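Local coordinates for protein V-type ATPase 116 kDa subunit (Meiothermus ruber, PDB 3RRK) that probably serves, as the cytoplasmic N-terminal domain of subunit I, in the stator of a rotary V-type ATPase that couples ATPase activity to proton transport, at residues M14-A20 with A287-V293; E61-E66 with E270-K275; V68-E73 with L263-K268. All blocks are in the same frame, centred on the assembly; numbering follows the deposited sequence.

Contact 1 (M14-A20 with A287-V293); sequences MEKLIVA and AALMGWV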
# COMPACT_ATOMS: atom_id res chain seq x y z
N MET A 14 29.73 8.89 36.57
CA MET A 14 29.47 10.06 35.72
C MET A 14 27.98 10.19 35.34
O MET A 14 27.24 10.95 35.98
CB MET A 14 30.35 10.03 34.46
CG MET A 14 31.86 9.91 34.72
SD MET A 14 32.61 11.38 35.46
CE MET A 14 34.35 10.98 35.34
N GLU A 15 27.54 9.47 34.31
CA GLU A 15 26.16 9.55 33.81
C GLU A 15 25.20 8.56 34.48
O GLU A 15 25.50 7.37 34.61
CB GLU A 15 26.10 9.35 32.29
CG GLU A 15 26.77 10.43 31.47
CD GLU A 15 26.84 10.08 29.99
OE1 GLU A 15 26.57 8.90 29.65
OE2 GLU A 15 27.17 10.97 29.18
N LYS A 16 24.02 9.04 34.88
CA LYS A 16 23.00 8.20 35.50
C LYS A 16 22.44 7.21 34.49
O LYS A 16 22.21 7.55 33.34
CB LYS A 16 21.88 9.06 36.10
CG LYS A 16 20.69 8.25 36.61
CD LYS A 16 19.68 9.12 37.37
CE LYS A 16 20.19 9.51 38.74
NZ LYS A 16 19.18 10.27 39.52
N LEU A 17 22.24 5.96 34.92
CA LEU A 17 21.60 4.96 34.08
C LEU A 17 20.29 4.50 34.70
O LEU A 17 20.20 4.32 35.91
CB LEU A 17 22.51 3.74 33.84
CG LEU A 17 21.80 2.62 33.05
CD1 LEU A 17 21.83 2.85 31.50
CD2 LEU A 17 22.35 1.25 33.41
N ILE A 18 19.28 4.33 33.87
CA ILE A 18 18.00 3.87 34.36
C ILE A 18 17.57 2.72 33.47
O ILE A 18 17.57 2.84 32.26
CB ILE A 18 16.95 4.99 34.34
CG1 ILE A 18 17.49 6.21 35.07
CG2 ILE A 18 15.67 4.53 34.99
CD1 ILE A 18 17.21 7.50 34.34
N VAL A 19 17.24 1.60 34.09
CA VAL A 19 16.94 0.40 33.35
C VAL A 19 15.66 -0.22 33.87
O VAL A 19 15.41 -0.21 35.07
CB VAL A 19 18.05 -0.63 33.52
CG1 VAL A 19 17.81 -1.81 32.59
CG2 VAL A 19 19.39 0.01 33.25
N ALA A 20 14.85 -0.76 32.97
CA ALA A 20 13.64 -1.45 33.37
C ALA A 20 13.49 -2.75 32.58
O ALA A 20 14.03 -2.88 31.48
CB ALA A 20 12.42 -0.56 33.20
N ALA A 287 10.31 -4.47 37.02
CA ALA A 287 11.65 -4.31 37.58
C ALA A 287 12.37 -3.13 36.94
O ALA A 287 12.41 -3.00 35.72
CB ALA A 287 12.45 -5.60 37.40
N ALA A 288 12.94 -2.27 37.79
CA ALA A 288 13.68 -1.09 37.34
C ALA A 288 14.84 -0.73 38.27
O ALA A 288 14.68 -0.65 39.49
CB ALA A 288 12.74 0.09 37.21
N LEU A 289 16.01 -0.50 37.69
CA LEU A 289 17.21 -0.16 38.45
C LEU A 289 17.81 1.20 38.04
O LEU A 289 17.52 1.73 36.96
CB LEU A 289 18.28 -1.24 38.30
CG LEU A 289 18.11 -2.58 39.02
CD1 LEU A 289 16.77 -3.22 38.70
CD2 LEU A 289 19.24 -3.51 38.63
N MET A 290 18.64 1.74 38.93
CA MET A 290 19.28 3.03 38.73
C MET A 290 20.75 2.80 39.03
O MET A 290 21.10 1.96 39.86
CB MET A 290 18.71 4.03 39.73
CG MET A 290 19.04 5.48 39.44
SD MET A 290 19.22 6.44 40.95
CE MET A 290 20.82 5.86 41.53
N GLY A 291 21.63 3.55 38.39
CA GLY A 291 23.05 3.34 38.62
C GLY A 291 23.89 4.43 38.00
O GLY A 291 23.38 5.25 37.25
N TRP A 292 25.18 4.43 38.32
CA TRP A 292 26.11 5.41 37.77
C TRP A 292 27.23 4.73 37.00
O TRP A 292 27.82 3.75 37.47
CB TRP A 292 26.65 6.32 38.88
CG TRP A 292 25.57 7.16 39.49
CD1 TRP A 292 24.72 6.80 40.50
CD2 TRP A 292 25.19 8.48 39.10
NE1 TRP A 292 23.85 7.83 40.77
CE2 TRP A 292 24.12 8.87 39.93
CE3 TRP A 292 25.67 9.38 38.13
CZ2 TRP A 292 23.52 10.12 39.82
CZ3 TRP A 292 25.06 10.62 38.02
CH2 TRP A 292 24.00 10.98 38.86
N VAL A 293 27.51 5.27 35.82
CA VAL A 293 28.43 4.65 34.88
C VAL A 293 29.56 5.63 34.52
O VAL A 293 29.30 6.69 33.95
CB VAL A 293 27.69 4.23 33.59
CG1 VAL A 293 28.58 3.38 32.69
CG2 VAL A 293 26.40 3.49 33.93

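Contact 2 (E61-E66 with E270-K275); sequences ELKRWE and EVARYK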
# COMPACT_ATOMS: atom_id res chain seq x y z
N GLU A 61 8.75 15.50 19.09
CA GLU A 61 9.89 14.87 18.42
C GLU A 61 9.60 13.41 18.07
O GLU A 61 9.88 12.96 16.96
CB GLU A 61 11.17 14.99 19.27
CG GLU A 61 11.62 16.45 19.53
CD GLU A 61 12.63 16.60 20.68
OE1 GLU A 61 13.12 15.57 21.22
OE2 GLU A 61 12.93 17.75 21.06
N LEU A 62 9.03 12.67 19.03
CA LEU A 62 8.65 11.28 18.79
C LEU A 62 7.74 11.21 17.57
O LEU A 62 7.99 10.43 16.66
CB LEU A 62 7.98 10.67 20.02
CG LEU A 62 7.31 9.28 19.87
CD1 LEU A 62 8.24 8.25 19.19
CD2 LEU A 62 6.80 8.74 21.21
N LYS A 63 6.69 12.05 17.54
CA LYS A 63 5.75 12.01 16.43
C LYS A 63 6.47 12.26 15.11
O LYS A 63 6.18 11.59 14.12
CB LYS A 63 4.60 13.01 16.61
CG LYS A 63 3.63 12.69 17.75
CD LYS A 63 2.62 11.59 17.39
CE LYS A 63 1.33 12.18 16.81
NZ LYS A 63 0.32 11.12 16.49
N ARG A 64 7.39 13.21 15.08
CA ARG A 64 8.14 13.51 13.84
C ARG A 64 9.07 12.37 13.40
O ARG A 64 9.23 12.14 12.19
CB ARG A 64 8.89 14.86 13.92
CG ARG A 64 7.93 16.05 14.13
CD ARG A 64 8.62 17.30 14.65
NE ARG A 64 9.84 17.59 13.91
CZ ARG A 64 10.70 18.55 14.24
NH1 ARG A 64 10.46 19.29 15.32
NH2 ARG A 64 11.78 18.76 13.52
N TRP A 65 9.65 11.66 14.37
CA TRP A 65 10.51 10.52 14.03
C TRP A 65 9.69 9.35 13.49
O TRP A 65 10.14 8.63 12.60
CB TRP A 65 11.34 10.07 15.24
CG TRP A 65 12.58 10.85 15.46
CD1 TRP A 65 12.85 11.67 16.51
CD2 TRP A 65 13.72 10.90 14.60
NE1 TRP A 65 14.10 12.22 16.37
CE2 TRP A 65 14.66 11.76 15.21
CE3 TRP A 65 14.05 10.30 13.37
CZ2 TRP A 65 15.91 12.04 14.63
CZ3 TRP A 65 15.29 10.57 12.81
CH2 TRP A 65 16.20 11.44 13.44
N GLU A 66 8.48 9.18 14.02
CA GLU A 66 7.56 8.18 13.51
C GLU A 66 7.16 8.48 12.07
O GLU A 66 7.03 7.58 11.25
CB GLU A 66 6.33 8.08 14.40
CG GLU A 66 6.61 7.52 15.78
CD GLU A 66 5.37 7.48 16.66
OE1 GLU A 66 4.57 8.45 16.58
OE2 GLU A 66 5.21 6.48 17.42
N GLU A 270 15.34 5.85 16.88
CA GLU A 270 14.94 7.06 17.57
C GLU A 270 13.60 6.84 18.24
O GLU A 270 13.40 7.21 19.40
CB GLU A 270 14.89 8.23 16.60
CG GLU A 270 16.26 8.79 16.33
CD GLU A 270 16.83 9.47 17.54
OE1 GLU A 270 16.10 9.59 18.55
OE2 GLU A 270 18.00 9.89 17.51
N VAL A 271 12.70 6.19 17.52
CA VAL A 271 11.38 5.89 18.04
C VAL A 271 11.44 4.95 19.26
O VAL A 271 10.84 5.23 20.30
CB VAL A 271 10.48 5.34 16.93
CG1 VAL A 271 9.22 4.76 17.51
CG2 VAL A 271 10.18 6.46 15.91
N ALA A 272 12.21 3.87 19.14
CA ALA A 272 12.41 2.95 20.27
C ALA A 272 12.94 3.68 21.49
O ALA A 272 12.53 3.42 22.62
CB ALA A 272 13.36 1.82 19.87
N ARG A 273 13.87 4.58 21.24
CA ARG A 273 14.52 5.30 22.32
C ARG A 273 13.48 6.17 23.03
O ARG A 273 13.39 6.16 24.26
CB ARG A 273 15.65 6.14 21.74
CG ARG A 273 16.39 7.04 22.70
CD ARG A 273 17.55 7.69 21.96
NE ARG A 273 18.22 6.72 21.09
CZ ARG A 273 18.98 7.04 20.04
NH1 ARG A 273 19.17 8.31 19.71
NH2 ARG A 273 19.54 6.08 19.32
N TYR A 274 12.69 6.89 22.26
CA TYR A 274 11.66 7.75 22.84
C TYR A 274 10.58 6.96 23.53
O TYR A 274 10.16 7.33 24.62
CB TYR A 274 11.02 8.64 21.77
CG TYR A 274 11.77 9.92 21.51
CD1 TYR A 274 11.41 11.11 22.13
CD2 TYR A 274 12.85 9.93 20.65
CE1 TYR A 274 12.11 12.28 21.89
CE2 TYR A 274 13.56 11.08 20.42
CZ TYR A 274 13.19 12.25 21.03
OH TYR A 274 13.90 13.40 20.77
N LYS A 275 10.10 5.90 22.90
CA LYS A 275 9.05 5.09 23.52
C LYS A 275 9.54 4.45 24.82
O LYS A 275 8.87 4.54 25.86
CB LYS A 275 8.49 4.03 22.55
CG LYS A 275 7.55 4.59 21.47
CD LYS A 275 6.61 3.52 20.90
CE LYS A 275 5.87 3.97 19.64
NZ LYS A 275 4.69 4.87 19.87
O HOH W 1 15.65 13.89 18.29

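Contact 3 (V68-E73 with L263-K268); sequences VVSQAE and LWTRAK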
# COMPACT_ATOMS: atom_id res chain seq x y z
N VAL A 68 9.03 10.23 9.96
CA VAL A 68 10.21 9.81 9.21
C VAL A 68 10.20 8.30 8.94
O VAL A 68 10.41 7.87 7.81
CB VAL A 68 11.52 10.17 9.91
CG1 VAL A 68 12.68 9.69 9.08
CG2 VAL A 68 11.62 11.66 10.15
N VAL A 69 9.93 7.49 9.96
CA VAL A 69 9.89 6.05 9.74
C VAL A 69 8.87 5.69 8.65
O VAL A 69 9.16 4.96 7.71
CB VAL A 69 9.55 5.27 11.03
CG1 VAL A 69 9.08 3.86 10.69
CG2 VAL A 69 10.73 5.25 11.99
N SER A 70 7.67 6.21 8.79
CA SER A 70 6.60 5.88 7.86
C SER A 70 6.85 6.38 6.43
O SER A 70 6.57 5.68 5.47
CB SER A 70 5.28 6.41 8.42
OG SER A 70 4.42 6.81 7.37
N GLN A 71 7.40 7.58 6.28
CA GLN A 71 7.69 8.11 4.94
C GLN A 71 8.83 7.40 4.22
O GLN A 71 8.81 7.25 3.00
CB GLN A 71 8.01 9.60 5.00
CG GLN A 71 6.84 10.51 5.24
CD GLN A 71 7.28 11.87 5.76
OE1 GLN A 71 6.61 12.45 6.62
NE2 GLN A 71 8.40 12.39 5.25
N ALA A 72 9.85 6.99 4.98
CA ALA A 72 10.93 6.23 4.38
C ALA A 72 10.44 4.84 3.96
O ALA A 72 10.73 4.40 2.85
CB ALA A 72 12.11 6.12 5.34
N GLU A 73 9.67 4.16 4.82
CA GLU A 73 9.09 2.88 4.43
C GLU A 73 8.29 3.03 3.14
O GLU A 73 8.52 2.32 2.17
CB GLU A 73 8.21 2.29 5.53
CG GLU A 73 9.02 1.55 6.60
CD GLU A 73 8.18 1.04 7.78
OE1 GLU A 73 6.96 1.37 7.86
OE2 GLU A 73 8.75 0.32 8.64
N LEU A 263 18.04 6.70 6.75
CA LEU A 263 17.05 7.50 7.46
C LEU A 263 16.13 6.59 8.25
O LEU A 263 15.84 6.82 9.42
CB LEU A 263 16.21 8.32 6.46
CG LEU A 263 16.98 9.47 5.81
CD1 LEU A 263 16.42 9.83 4.43
CD2 LEU A 263 17.05 10.68 6.75
N TRP A 264 15.67 5.54 7.58
CA TRP A 264 14.78 4.60 8.20
C TRP A 264 15.44 4.05 9.45
O TRP A 264 14.84 3.99 10.53
CB TRP A 264 14.49 3.47 7.22
CG TRP A 264 13.58 2.42 7.78
CD1 TRP A 264 12.22 2.47 7.85
CD2 TRP A 264 13.97 1.17 8.36
NE1 TRP A 264 11.74 1.33 8.44
CE2 TRP A 264 12.79 0.51 8.77
CE3 TRP A 264 15.21 0.54 8.57
CZ2 TRP A 264 12.80 -0.75 9.37
CZ3 TRP A 264 15.22 -0.72 9.18
CH2 TRP A 264 14.03 -1.34 9.57
N THR A 265 16.70 3.68 9.28
CA THR A 265 17.45 3.06 10.34
C THR A 265 17.57 3.99 11.54
O THR A 265 17.16 3.67 12.66
CB THR A 265 18.80 2.60 9.82
OG1 THR A 265 18.57 1.64 8.78
CG2 THR A 265 19.62 1.94 10.92
N ARG A 266 18.12 5.18 11.32
CA ARG A 266 18.22 6.13 12.41
C ARG A 266 16.86 6.35 13.11
O ARG A 266 16.79 6.43 14.34
CB ARG A 266 18.81 7.43 11.91
CG ARG A 266 18.63 8.62 12.82
CD ARG A 266 19.55 8.57 14.01
NE ARG A 266 19.41 9.75 14.86
CZ ARG A 266 19.89 10.96 14.55
NH1 ARG A 266 20.54 11.16 13.40
NH2 ARG A 266 19.70 11.97 15.40
N ALA A 267 15.79 6.44 12.32
CA ALA A 267 14.47 6.75 12.86
C ALA A 267 13.85 5.59 13.64
O ALA A 267 13.27 5.79 14.69
CB ALA A 267 13.52 7.27 11.77
N LYS A 268 13.98 4.37 13.12
CA LYS A 268 13.56 3.20 13.90
C LYS A 268 14.14 3.22 15.30
O LYS A 268 13.40 3.01 16.27
CB LYS A 268 13.95 1.91 13.19
CG LYS A 268 12.91 1.44 12.17
CD LYS A 268 11.63 1.07 12.89
CE LYS A 268 10.96 -0.14 12.27
NZ LYS A 268 9.51 -0.22 12.66

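Contact 1 (M14-A20 with A287-V293)
The two inner strands of the four-stranded antiparallel sheet meet in this contact, 15-20 running against 287-293 with L17 facing G291 and V19 facing L289 as hydrogen-bonded pairs. L17 N reaches G291 O at 2.7 Å, and G291 N answers to L17 O at 3.0 Å. V19 and L289 exchange two more. Near the strand end V293 N bonds to E15 O at 3.1 Å, while the return bond from E15 N to V293 O is weak.

K16 and W292 form a non-hydrogen-bonded pair, and here a long aliphatic chain meets a broad ring. K16 CB stands over the indole in a CH-pi contact, 4.0 Å from the centroid of the six-membered ring of W292. With CG anti to the backbone N (chi1 173°) and a bend at chi3, the lysine chain then crosses toward M290, where K16 CE comes to 3.6 Å from W292 CZ2 and 3.9 Å from M290 SD. With an alanine in place of W292, the lysine methylenes would probably lose the surface they lie on and the chain would be freer to turn.

Buried L17, V19, L289 and V293 make the other face largely aliphatic, with E15 at its more exposed end: L17 CB meets V293 CG2 at 3.9 Å, while V19 and L289 pack on leucines of helix 26-36. Backbone bonds thus set the register, whereas at the partly exposed end of the face that buries I18, A20 and A288, K16 brings a charged end on an aliphatic stem, M290 a polarisable sulfur and W292 an indole.

Contact 2 (E61-E66 with E270-K275)
E270 lies flat against W65, and its chain can be followed along the indole. CB lies over the ring near W65 CD2, 3.5 Å away. CG comes over the six-membered ring in a CH-pi contact, 3.6 Å from its centroid. A bend at chi2 (-69°) keeps the carboxylate low, stacked nearly parallel to the indole at 11°, with CD over the CE2-CZ2 side and OE1 4.0 Å from W65 NE1. R266 and R273, both on the same helix, form salt bridges to OE2; R273 is poorly ordered, so mainly R266 would be expected to favour the charged form.

W65 NE1 donates to a water that donates to Y274 OH. Y274 OH also hydrogen-bonds to E61 OE1, in the plane of the tyrosine ring, though the modelled separation is too short to be trusted. L62, branched and aliphatic, sets CD1 3.8 Å from Y274 CB and 4.0 Å from V271 CG1. V271 CG2 meets W65 CB, and on the flank E66 OE2 forms a salt bridge with K275 NZ at 3.0 Å.

Helices 56-79 and 224-281 run antiparallel here, local axes 9.3 Å apart, and W65 also touches L94 of helix 94-138.

Contact 3 (V68-E73 with L263-K268)
The indole of W264 turns its edge to E73: NE1 donates to E73 OE2 at 3.2 Å along a nearly straight path (168°). The acceptor lies close to the ring plane, whereas the indole N-H arrives on the anti side of the carboxylate oxygen and somewhat out of the carboxylate plane. V69 O and A72 CB also lie along the indole edge. Over one face comes CG of K268, one helical turn on from W264, and T83 and P85 of a nearby loop touch the same side chain.

Torsions explain the meeting. W264 CG is anti to the backbone N (chi1 179°), which swings the indole from a flank of its helix toward the neighbouring one, and E73 runs extended beyond CG to meet it, CG itself passing 3.3 Å from W264 NE1. K268 bends at chi2 and chi3, leaving its NZ 4.1 Å from E73 OE2. That is beyond a salt bridge, but the lysine would still be expected to favour a charged carboxylate. Tryptophan suits this partly exposed flank, offering one N-H to an acid and carbon surface to the rest.

Nearer the middle, small and branched residues allow the helices to approach. A267 CB sits between two valines, 3.5 Å from V69 CG2 and 3.7 Å from V68 CG1, while A72 CB faces W264 CB at 4.0 Å. V68 also reaches L101, and L263 touches A97, both on helix 94-138.

With local axes 8.6 Å apart and directions at 152°, this is an antiparallel helix packing that lays helix 56-79 along the long helix 224-281, where the helical arm of this cytoplasmic domain joins the lobe with the four-stranded sheet.

From the N terminus the chain lays down the strand of contact 1, then, after helix 26-36 and strand 41-44, enters helix 56-79, which supplies the 61-66 and 68-73 halves of contacts 2 and 3. After a long excursion through helix 94-138 and the three-stranded sheet it returns along helix 224-281, closing contact 3 first, contact 2 next and, after that helix ends, contact 1. The three loops are therefore nested, with none crossing. Contacts 2 and 3 touch where W65 packs on A267 and R266, and V271 on V69, forming one continuous seam. Contact 1 pairs the first strand with the strand following helix 224-281, so both ends of the modelled chain close the sheet.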